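FERM, ARHGEF and pleckstrin domain-containing protein 2 (Mus musculus, PDB 6D2K) acts as a guanine nucleotide exchange factor that activates RAC1, with roles in semaphorin responses, actin remodelling and integrin signalling, and is represented here by its FERM domain. Local coordinates at residues Phe87-Pro92 with Glu191-Arg196; Ser134-Tyr139 with Asp166-His171; Arg241-Ile246 with Thr259-Leu264. All coordinates share one frame; numbering follows the deposited sequence.

Contact 1: Phe87-Pro92 with Glu191-Arg196; sequences FFPPDP and EMYGIR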
loop_
_atom_site.group_PDB
_atom_site.type_symbol
_atom_site.label_atom_id
_atom_site.label_comp_id
_atom_site.label_asym_id
_atom_site.label_seq_id
_atom_site.Cartn_x
_atom_site.Cartn_y
_atom_site.Cartn_z
ATOM N N PHE A 87 -1.492 -5.099 3.862
ATOM C CA PHE A 87 -1.861 -6.350 3.210
ATOM C C PHE A 87 -3.124 -6.163 2.367
ATOM O O PHE A 87 -4.186 -5.853 2.891
ATOM C CB PHE A 87 -2.108 -7.452 4.253
ATOM C CG PHE A 87 -0.920 -7.739 5.128
ATOM C CD1 PHE A 87 0.200 -8.378 4.611
ATOM C CD2 PHE A 87 -0.915 -7.353 6.457
ATOM C CE1 PHE A 87 1.305 -8.633 5.420
ATOM C CE2 PHE A 87 0.189 -7.615 7.265
ATOM C CZ PHE A 87 1.292 -8.254 6.742
ATOM N N PHE A 88 -2.997 -6.360 1.057
ATOM C CA PHE A 88 -4.128 -6.244 0.138
ATOM C C PHE A 88 -4.729 -7.628 -0.158
ATOM O O PHE A 88 -4.108 -8.453 -0.848
ATOM C CB PHE A 88 -3.663 -5.590 -1.166
ATOM C CG PHE A 88 -3.345 -4.111 -1.040
ATOM C CD1 PHE A 88 -4.293 -3.170 -1.404
ATOM C CD2 PHE A 88 -2.111 -3.670 -0.593
ATOM C CE1 PHE A 88 -4.025 -1.808 -1.305
ATOM C CE2 PHE A 88 -1.834 -2.301 -0.488
ATOM C CZ PHE A 88 -2.793 -1.379 -0.847
ATOM N N PRO A 89 -5.927 -7.908 0.378
ATOM C CA PRO A 89 -6.522 -9.218 0.085
ATOM C C PRO A 89 -7.198 -9.199 -1.285
ATOM O O PRO A 89 -7.482 -8.125 -1.816
ATOM C CB PRO A 89 -7.561 -9.368 1.194
ATOM C CG PRO A 89 -8.040 -7.957 1.418
ATOM C CD PRO A 89 -6.799 -7.095 1.248
ATOM N N PRO A 90 -7.446 -10.380 -1.865
ATOM C CA PRO A 90 -8.041 -10.445 -3.201
ATOM C C PRO A 90 -9.471 -9.891 -3.268
ATOM O O PRO A 90 -9.857 -9.392 -4.327
ATOM C CB PRO A 90 -8.018 -11.946 -3.526
ATOM C CG PRO A 90 -7.882 -12.626 -2.209
ATOM C CD PRO A 90 -7.124 -11.707 -1.317
ATOM N N ASP A 91 -10.231 -9.961 -2.178
ATOM C CA ASP A 91 -11.638 -9.523 -2.193
ATOM C C ASP A 91 -11.901 -8.569 -1.034
ATOM O O ASP A 91 -12.496 -8.949 -0.031
ATOM C CB ASP A 91 -12.573 -10.741 -2.113
ATOM C CG ASP A 91 -13.990 -10.448 -2.616
ATOM O OD1 ASP A 91 -14.341 -9.262 -2.793
ATOM O OD2 ASP A 91 -14.752 -11.420 -2.840
ATOM N N PRO A 92 -11.453 -7.312 -1.162
ATOM C CA PRO A 92 -11.609 -6.389 -0.034
ATOM C C PRO A 92 -13.074 -6.012 0.226
ATOM O O PRO A 92 -13.397 -5.534 1.316
ATOM C CB PRO A 92 -10.800 -5.155 -0.466
ATOM C CG PRO A 92 -10.694 -5.254 -1.951
ATOM C CD PRO A 92 -10.703 -6.724 -2.284
ATOM N N GLU A 191 -4.253 -5.278 -12.469
ATOM C CA GLU A 191 -2.975 -5.962 -12.294
ATOM C C GLU A 191 -2.126 -5.247 -11.249
ATOM O O GLU A 191 -1.338 -5.887 -10.542
ATOM C CB GLU A 191 -2.236 -6.019 -13.627
ATOM C CG GLU A 191 -0.942 -6.820 -13.601
ATOM C CD GLU A 191 -0.377 -7.017 -14.996
ATOM O OE1 GLU A 191 -0.381 -8.170 -15.476
ATOM O OE2 GLU A 191 0.045 -6.014 -15.607
ATOM N N MET A 192 -2.286 -3.929 -11.141
ATOM C CA MET A 192 -1.480 -3.160 -10.196
ATOM C C MET A 192 -2.097 -3.000 -8.798
ATOM O O MET A 192 -1.539 -2.303 -7.945
ATOM C CB MET A 192 -1.122 -1.795 -10.790
ATOM C CG MET A 192 -0.162 -1.891 -11.996
ATOM S SD MET A 192 1.428 -2.671 -11.573
ATOM C CE MET A 192 2.125 -1.417 -10.513
ATOM N N TYR A 193 -3.242 -3.637 -8.564
ATOM C CA TYR A 193 -3.885 -3.603 -7.247
ATOM C C TYR A 193 -2.922 -4.085 -6.163
ATOM O O TYR A 193 -2.421 -5.207 -6.226
ATOM C CB TYR A 193 -5.172 -4.445 -7.254
ATOM C CG TYR A 193 -5.768 -4.728 -5.882
ATOM C CD1 TYR A 193 -6.433 -3.740 -5.177
ATOM C CD2 TYR A 193 -5.657 -5.981 -5.302
ATOM C CE1 TYR A 193 -6.975 -3.993 -3.935
ATOM C CE2 TYR A 193 -6.190 -6.245 -4.059
ATOM C CZ TYR A 193 -6.844 -5.244 -3.374
ATOM O OH TYR A 193 -7.375 -5.480 -2.124
ATOM N N GLY A 194 -2.666 -3.216 -5.191
ATOM C CA GLY A 194 -1.781 -3.513 -4.069
ATOM C C GLY A 194 -0.301 -3.623 -4.407
ATOM O O GLY A 194 0.494 -4.018 -3.549
ATOM N N ILE A 195 0.087 -3.265 -5.630
ATOM C CA ILE A 195 1.469 -3.508 -6.067
ATOM C C ILE A 195 2.403 -2.351 -5.709
ATOM O O ILE A 195 2.070 -1.181 -5.922
ATOM C CB ILE A 195 1.550 -3.767 -7.582
ATOM C CG1 ILE A 195 0.775 -5.034 -7.953
ATOM C CG2 ILE A 195 3.018 -3.882 -8.042
ATOM C CD1 ILE A 195 1.431 -6.317 -7.457
ATOM N N ARG A 196 3.571 -2.686 -5.155
ATOM C CA ARG A 196 4.656 -1.731 -4.949
ATOM C C ARG A 196 5.919 -2.378 -5.499
ATOM O O ARG A 196 6.242 -3.520 -5.144
ATOM C CB ARG A 196 4.831 -1.410 -3.458
ATOM C CG ARG A 196 3.714 -0.562 -2.856
ATOM C CD ARG A 196 2.550 -1.414 -2.336
ATOM N NE ARG A 196 1.547 -0.596 -1.646
ATOM C CZ ARG A 196 0.561 0.061 -2.251
ATOM N NH1 ARG A 196 0.421 0.018 -3.570
ATOM N NH2 ARG A 196 -0.279 0.780 -1.529
#

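Contact 2: Ser134-Tyr139 with Asp166-His171; sequences SEIGDY and DFHQRH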
loop_
_atom_site.group_PDB
_atom_site.type_symbol
_atom_site.label_atom_id
_atom_site.label_comp_id
_atom_site.label_asym_id
_atom_site.label_seq_id
_atom_site.Cartn_x
_atom_site.Cartn_y
_atom_site.Cartn_z
ATOM N N SER A 134 -19.021 9.060 -3.408
ATOM C CA SER A 134 -18.891 8.818 -1.974
ATOM C C SER A 134 -18.676 10.102 -1.186
ATOM O O SER A 134 -19.191 10.229 -0.076
ATOM C CB SER A 134 -17.742 7.842 -1.665
ATOM O OG SER A 134 -16.473 8.460 -1.799
ATOM N N GLU A 135 -17.917 11.045 -1.742
ATOM C CA GLU A 135 -17.478 12.190 -0.958
ATOM C C GLU A 135 -18.416 13.381 -1.068
ATOM O O GLU A 135 -18.727 14.022 -0.060
ATOM C CB GLU A 135 -16.050 12.597 -1.341
ATOM C CG GLU A 135 -15.505 13.734 -0.473
ATOM C CD GLU A 135 -13.992 13.754 -0.418
ATOM O OE1 GLU A 135 -13.390 12.707 -0.107
ATOM O OE2 GLU A 135 -13.399 14.827 -0.665
ATOM N N ILE A 136 -18.851 13.692 -2.283
ATOM C CA ILE A 136 -19.713 14.872 -2.479
ATOM C C ILE A 136 -21.133 14.527 -2.928
ATOM O O ILE A 136 -21.973 15.415 -3.063
ATOM C CB ILE A 136 -19.103 15.916 -3.452
ATOM C CG1 ILE A 136 -18.974 15.353 -4.870
ATOM C CG2 ILE A 136 -17.783 16.442 -2.913
ATOM C CD1 ILE A 136 -18.462 16.388 -5.878
ATOM N N GLY A 137 -21.413 13.247 -3.168
ATOM C CA GLY A 137 -22.757 12.831 -3.524
ATOM C C GLY A 137 -23.131 12.996 -4.985
ATOM O O GLY A 137 -22.269 13.001 -5.865
ATOM N N ASP A 138 -24.434 13.126 -5.247
ATOM C CA ASP A 138 -24.931 13.153 -6.619
ATOM C C ASP A 138 -24.288 14.239 -7.455
ATOM O O ASP A 138 -24.014 15.347 -6.982
ATOM C CB ASP A 138 -26.451 13.366 -6.649
ATOM C CG ASP A 138 -27.228 12.173 -6.147
ATOM O OD1 ASP A 138 -26.651 11.095 -5.890
ATOM O OD2 ASP A 138 -28.463 12.313 -6.000
ATOM N N TYR A 139 -24.074 13.895 -8.717
ATOM C CA TYR A 139 -23.527 14.791 -9.714
ATOM C C TYR A 139 -24.235 16.135 -9.774
ATOM O O TYR A 139 -25.471 16.223 -9.732
ATOM C CB TYR A 139 -23.633 14.135 -11.089
ATOM C CG TYR A 139 -23.245 15.041 -12.238
ATOM C CD1 TYR A 139 -24.212 15.748 -12.949
ATOM C CD2 TYR A 139 -21.915 15.184 -12.619
ATOM C CE1 TYR A 139 -23.864 16.569 -14.011
ATOM C CE2 TYR A 139 -21.559 16.009 -13.675
ATOM C CZ TYR A 139 -22.539 16.699 -14.364
ATOM O OH TYR A 139 -22.190 17.516 -15.418
ATOM N N ASP A 166 -19.123 12.541 -16.878
ATOM C CA ASP A 166 -20.005 11.629 -17.596
ATOM C C ASP A 166 -20.344 10.377 -16.782
ATOM O O ASP A 166 -21.508 9.990 -16.667
ATOM C CB ASP A 166 -19.339 11.257 -18.928
ATOM C CG ASP A 166 -20.129 10.233 -19.731
ATOM O OD1 ASP A 166 -19.758 9.998 -20.903
ATOM O OD2 ASP A 166 -21.098 9.651 -19.207
ATOM N N PHE A 167 -19.331 9.743 -16.205
ATOM C CA PHE A 167 -19.557 8.558 -15.383
ATOM C C PHE A 167 -20.297 8.909 -14.082
ATOM O O PHE A 167 -21.163 8.159 -13.637
ATOM C CB PHE A 167 -18.230 7.856 -15.035
ATOM C CG PHE A 167 -17.626 7.061 -16.166
ATOM C CD1 PHE A 167 -18.335 6.046 -16.776
ATOM C CD2 PHE A 167 -16.316 7.288 -16.563
ATOM C CE1 PHE A 167 -17.784 5.309 -17.812
ATOM C CE2 PHE A 167 -15.749 6.555 -17.587
ATOM C CZ PHE A 167 -16.485 5.555 -18.211
ATOM N N HIS A 168 -19.924 10.022 -13.454
ATOM C CA HIS A 168 -20.544 10.404 -12.191
ATOM C C HIS A 168 -22.057 10.566 -12.335
ATOM O O HIS A 168 -22.809 10.212 -11.429
ATOM C CB HIS A 168 -19.922 11.689 -11.653
ATOM C CG HIS A 168 -20.343 12.025 -10.255
ATOM N ND1 HIS A 168 -20.171 13.278 -9.712
ATOM C CD2 HIS A 168 -20.932 11.275 -9.294
ATOM C CE1 HIS A 168 -20.620 13.282 -8.470
ATOM N NE2 HIS A 168 -21.099 12.083 -8.194
ATOM N N GLN A 169 -22.498 11.077 -13.482
ATOM C CA GLN A 169 -23.930 11.259 -13.727
ATOM C C GLN A 169 -24.697 9.943 -13.638
ATOM O O GLN A 169 -25.910 9.940 -13.401
ATOM C CB GLN A 169 -24.167 11.899 -15.098
ATOM C CG GLN A 169 -23.690 13.316 -15.199
ATOM C CD GLN A 169 -23.751 13.845 -16.617
ATOM O OE1 GLN A 169 -24.820 13.888 -17.231
ATOM N NE2 GLN A 169 -22.605 14.263 -17.141
ATOM N N ARG A 170 -23.999 8.826 -13.820
ATOM C CA ARG A 170 -24.635 7.513 -13.789
ATOM C C ARG A 170 -24.891 6.994 -12.375
ATOM O O ARG A 170 -25.574 5.990 -12.206
ATOM C CB ARG A 170 -23.775 6.477 -14.525
ATOM C CG ARG A 170 -23.327 6.900 -15.904
ATOM C CD ARG A 170 -22.464 5.823 -16.548
ATOM N NE ARG A 170 -22.075 6.219 -17.894
ATOM C CZ ARG A 170 -21.496 5.408 -18.773
ATOM N NH1 ARG A 170 -21.237 4.148 -18.450
ATOM N NH2 ARG A 170 -21.180 5.862 -19.975
ATOM N N HIS A 171 -24.317 7.650 -11.365
ATOM C CA HIS A 171 -24.323 7.087 -10.014
ATOM C C HIS A 171 -25.370 7.695 -9.105
ATOM O O HIS A 171 -25.269 7.566 -7.887
ATOM C CB HIS A 171 -22.963 7.272 -9.341
ATOM C CG HIS A 171 -21.811 6.790 -10.162
ATOM N ND1 HIS A 171 -21.905 5.730 -11.038
ATOM C CD2 HIS A 171 -20.524 7.216 -10.218
ATOM C CE1 HIS A 171 -20.731 5.528 -11.611
ATOM N NE2 HIS A 171 -19.873 6.414 -11.128
HETATM O O HOH W 1 -24.411 11.102 -9.263
#

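Contact 3: Arg241-Ile246 with Thr259-Leu264; sequences RKRFLI and TLEFLL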
loop_
_atom_site.group_PDB
_atom_site.type_symbol
_atom_site.label_atom_id
_atom_site.label_comp_id
_atom_site.label_asym_id
_atom_site.label_seq_id
_atom_site.Cartn_x
_atom_site.Cartn_y
_atom_site.Cartn_z
ATOM N N ARG A 241 23.032 -9.833 2.013
ATOM C CA ARG A 241 23.517 -8.548 1.518
ATOM C C ARG A 241 22.514 -8.005 0.499
ATOM O O ARG A 241 21.356 -7.800 0.860
ATOM C CB ARG A 241 24.944 -8.695 0.961
ATOM C CG ARG A 241 25.715 -7.398 0.868
ATOM C CD ARG A 241 27.209 -7.735 0.737
ATOM N NE ARG A 241 28.049 -6.568 0.489
ATOM C CZ ARG A 241 29.199 -6.350 1.117
ATOM N NH1 ARG A 241 29.601 -7.189 2.057
ATOM N NH2 ARG A 241 29.916 -5.271 0.823
ATOM N N LYS A 242 22.927 -7.783 -0.747
ATOM C CA LYS A 242 22.016 -7.250 -1.769
ATOM C C LYS A 242 21.204 -8.321 -2.500
ATOM O O LYS A 242 20.377 -7.980 -3.355
ATOM C CB LYS A 242 22.772 -6.431 -2.819
ATOM C CG LYS A 242 23.492 -5.222 -2.249
ATOM C CD LYS A 242 23.959 -4.294 -3.359
ATOM C CE LYS A 242 24.925 -4.966 -4.303
ATOM N NZ LYS A 242 25.585 -3.956 -5.179
ATOM N N ARG A 243 21.449 -9.589 -2.181
ATOM C CA ARG A 243 20.855 -10.718 -2.904
ATOM C C ARG A 243 19.582 -11.223 -2.243
ATOM O O ARG A 243 19.593 -11.558 -1.058
ATOM C CB ARG A 243 21.863 -11.887 -2.971
ATOM C CG ARG A 243 23.120 -11.584 -3.766
ATOM C CD ARG A 243 24.253 -12.572 -3.428
ATOM N NE ARG A 243 23.813 -13.961 -3.477
ATOM C CZ ARG A 243 24.288 -14.926 -2.694
ATOM N NH1 ARG A 243 25.215 -14.653 -1.785
ATOM N NH2 ARG A 243 23.821 -16.161 -2.816
ATOM N N PHE A 244 18.497 -11.291 -3.020
ATOM C CA PHE A 244 17.239 -11.887 -2.570
ATOM C C PHE A 244 17.113 -13.298 -3.146
ATOM O O PHE A 244 17.253 -13.484 -4.349
ATOM C CB PHE A 244 16.063 -11.018 -3.036
ATOM C CG PHE A 244 14.714 -11.570 -2.679
ATOM C CD1 PHE A 244 14.308 -11.667 -1.357
ATOM C CD2 PHE A 244 13.845 -11.978 -3.674
ATOM C CE1 PHE A 244 13.050 -12.162 -1.044
ATOM C CE2 PHE A 244 12.592 -12.483 -3.371
ATOM C CZ PHE A 244 12.200 -12.577 -2.054
ATOM N N LEU A 245 16.867 -14.285 -2.287
ATOM C CA LEU A 245 16.886 -15.693 -2.693
ATOM C C LEU A 245 15.524 -16.362 -2.523
ATOM O O LEU A 245 14.966 -16.364 -1.432
ATOM C CB LEU A 245 17.938 -16.468 -1.879
ATOM C CG LEU A 245 19.431 -16.211 -2.156
ATOM C CD1 LEU A 245 19.833 -14.784 -1.837
ATOM C CD2 LEU A 245 20.285 -17.179 -1.357
ATOM N N ILE A 246 14.985 -16.922 -3.602
ATOM C CA ILE A 246 13.731 -17.658 -3.511
ATOM C C ILE A 246 14.002 -19.129 -3.767
ATOM O O ILE A 246 14.442 -19.484 -4.860
ATOM C CB ILE A 246 12.721 -17.209 -4.576
ATOM C CG1 ILE A 246 12.563 -15.698 -4.601
ATOM C CG2 ILE A 246 11.372 -17.869 -4.318
ATOM C CD1 ILE A 246 11.619 -15.204 -5.684
ATOM N N THR A 259 16.916 -22.642 -6.567
ATOM C CA THR A 259 16.953 -21.273 -6.043
ATOM C C THR A 259 17.151 -20.216 -7.130
ATOM O O THR A 259 18.047 -20.327 -7.977
ATOM C CB THR A 259 18.026 -21.124 -4.932
ATOM O OG1 THR A 259 17.697 -21.984 -3.830
ATOM C CG2 THR A 259 18.108 -19.676 -4.422
ATOM N N LEU A 260 16.295 -19.197 -7.103
ATOM C CA LEU A 260 16.430 -18.050 -7.984
ATOM C C LEU A 260 16.999 -16.901 -7.175
ATOM O O LEU A 260 16.684 -16.757 -5.992
ATOM C CB LEU A 260 15.073 -17.629 -8.545
ATOM C CG LEU A 260 14.336 -18.654 -9.400
ATOM C CD1 LEU A 260 13.083 -18.023 -10.007
ATOM C CD2 LEU A 260 15.257 -19.184 -10.480
ATOM N N GLU A 261 17.836 -16.096 -7.818
ATOM C CA GLU A 261 18.493 -14.972 -7.157
ATOM C C GLU A 261 18.232 -13.657 -7.870
ATOM O O GLU A 261 18.306 -13.579 -9.096
ATOM C CB GLU A 261 20.002 -15.201 -7.081
ATOM C CG GLU A 261 20.440 -16.066 -5.926
ATOM C CD GLU A 261 21.906 -15.863 -5.581
ATOM O OE1 GLU A 261 22.601 -16.871 -5.333
ATOM O OE2 GLU A 261 22.363 -14.696 -5.565
ATOM N N PHE A 262 17.913 -12.624 -7.093
ATOM C CA PHE A 262 17.726 -11.282 -7.638
ATOM C C PHE A 262 18.585 -10.310 -6.858
ATOM O O PHE A 262 18.741 -10.450 -5.647
ATOM C CB PHE A 262 16.251 -10.883 -7.557
ATOM C CG PHE A 262 15.355 -11.789 -8.350
ATOM C CD1 PHE A 262 15.129 -11.547 -9.692
ATOM C CD2 PHE A 262 14.780 -12.897 -7.760
ATOM C CE1 PHE A 262 14.307 -12.392 -10.434
ATOM C CE2 PHE A 262 13.969 -13.742 -8.491
ATOM C CZ PHE A 262 13.741 -13.493 -9.829
ATOM N N LEU A 263 19.147 -9.325 -7.549
ATOM C CA LEU A 263 20.020 -8.369 -6.893
ATOM C C LEU A 263 19.281 -7.051 -6.722
ATOM O O LEU A 263 18.854 -6.448 -7.707
ATOM C CB LEU A 263 21.277 -8.153 -7.738
ATOM C CG LEU A 263 22.440 -7.468 -7.041
ATOM C CD1 LEU A 263 23.059 -8.450 -6.044
ATOM C CD2 LEU A 263 23.477 -7.032 -8.073
ATOM N N LEU A 264 19.118 -6.598 -5.482
ATOM C CA LEU A 264 18.475 -5.296 -5.258
ATOM C C LEU A 264 19.542 -4.212 -5.107
ATOM O O LEU A 264 20.735 -4.490 -5.225
ATOM C CB LEU A 264 17.518 -5.327 -4.063
ATOM C CG LEU A 264 16.184 -6.027 -4.354
ATOM C CD1 LEU A 264 16.327 -7.526 -4.181
ATOM C CD2 LEU A 264 15.055 -5.494 -3.483
#

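Contact 1: Phe87-Pro92 with Glu191-Arg196
F88 lays one face of its ring over the CA of G194. That carbon stands 3.5 Å from the F88 ring centroid and only 13° off its normal, a CH-pi contact. G194 belongs to a type II turn from M192 to I195, closed by the bond from I195 N to M192 O. The packing leaves no room for a side chain at G194: a CB there would collide with F88 CG. Its positive phi also suits glycine.

The F88 ring presents an edge to the face of Y193, with the planes at 84° and the centroids 5.4 Å apart. The two rings come closest between F88 CD1 and Y193 CE1, at 3.8 Å. Y193 holds CG anti to the backbone N (chi1 168°), and its hydroxyl reaches the loop 87-92. There Y193 OH donates to P89 O at 2.7 Å, in the plane of the carbonyl. The ring of P92 meets the same hydroxyl tip to tip, with its CG 3.3 Å from Y193 OH.

At the other end of F88, the ring tip comes over one face of the R196 guanidinium, with F88 CZ 3.4 Å from R196 NH2. R196 NH1 also bonds to I195 O at 3.1 Å. R196 NH2 makes a salt bridge to D111 on helix 98-113, which fixes the group further. An alanine at F88 would probably open a gap over G194 and leave the Y193 ring and the R196 guanidinium without the aromatic group between them.

One loop follows strand 79-85 of the ubiquitin-like lobe, and the other leads into strand 198-201 of the PH-like lobe. Their buried meeting is typical of the centre of the three-lobed FERM cloverleaf, where the interlobe linkers come together.

Contact 2: Ser134-Tyr139 with Asp166-His171
The CG of Q169 packs against one face of the Y139 ring, 3.3 Å from the ring centroid and 9° off the normal, a CH-pi contact. The Q169 side chain then runs alongside the ring in the same direction, its amide turned 24° from the ring plane. Q169 NE2 reaches 3.7 Å from Y139 CZ. An edge of the Y139 ring is turned to the face of H168 in an offset T-shaped pair. Y139 CB also lies over that imidazole, 4.0 Å from the H168 ring centroid.

H168 has CG anti to the backbone N (chi1 -170°), and its NE2 points at the other segment. H168 NE2 gives a weak, bent bond of 2.8 Å to G137 O. A water bridges the two backbones, taking a bond from Y139 N at 2.9 Å and giving one to H168 O at 2.8 Å. These contacts tie the turn after helix 121-136 to the end of helix 161-168, within the all-helical central lobe of the FERM domain. G137 leaves the first helix with positive phi.

Further out, D144 of helix 141-150 bonds to H168 ND1 and would be expected to stabilise a protonated imidazole. D138 OD1 is held by G173 N and Q133 NE2. H171 stacks on H130, and its NE2 is bonded to S129 OG.

Contact 3: Arg241-Ile246 with Thr259-Leu264
R243 grips E261 side-on with two nitrogens, one to each carboxylate oxygen. R243 NE bonds to E261 OE2 at 2.6 Å, and R243 NH2 to E261 OE1 at 2.9 Å. Both oxygens are met from above the carboxylate plane, and the two flat groups are turned 33° apart. A bend at chi3 (49°) brings the guanidinium to the acid. The salt bridge runs diagonally across a beta hairpin of the PH-like lobe, because R243 faces L263 in the register and E261 faces L245.

The strands are antiparallel. F244 and F262 form a hydrogen-bonded pair, with F244 N to F262 O at 2.8 Å and a return bond from F262 N to F244 O. I246 and L260 form the next such pair, again with two bonds. Beyond the first pair, L264 N bonds to K242 O at 2.8 Å.

On the face of R243 and E261, the aliphatic part of the acid lies beside L245, with E261 CG 3.9 Å from L245 CG. L263 CD1 packs on R243 CG at the same distance, 3.9 Å. The other face carries F244, I246, L260 and F262. It turns toward the lobe interior, where F244 meets F273 of helix 267-284 edge-to-face and F262 touches I208 and L210 of strand 207-213. L264 adds its CD1 3.7 Å from F244 CB. Across the strands, the I246 side chain crosses the F262 ring at a slant, with I246 CD1 3.9 Å from F262 CE2.

Overall arrangement
Contact 1 lies near the centre of the chain, and the other two lie out in separate lobes. Contact 2 is in the helical central lobe and is nested within the loop that contact 1 closes. Contact 3 follows both along the chain and sits in the antiparallel beta strands of the PH-like lobe. The centres of contacts 2 and 3 are about 47 Å apart, on opposite sides of the chain's centre. Contact 1 is about 25 Å and 24 Å from them, centre to centre. None of the three touch. Contact 1 thus joins the chain entering and leaving the central lobe, while contacts 2 and 3 each join elements within a single lobe.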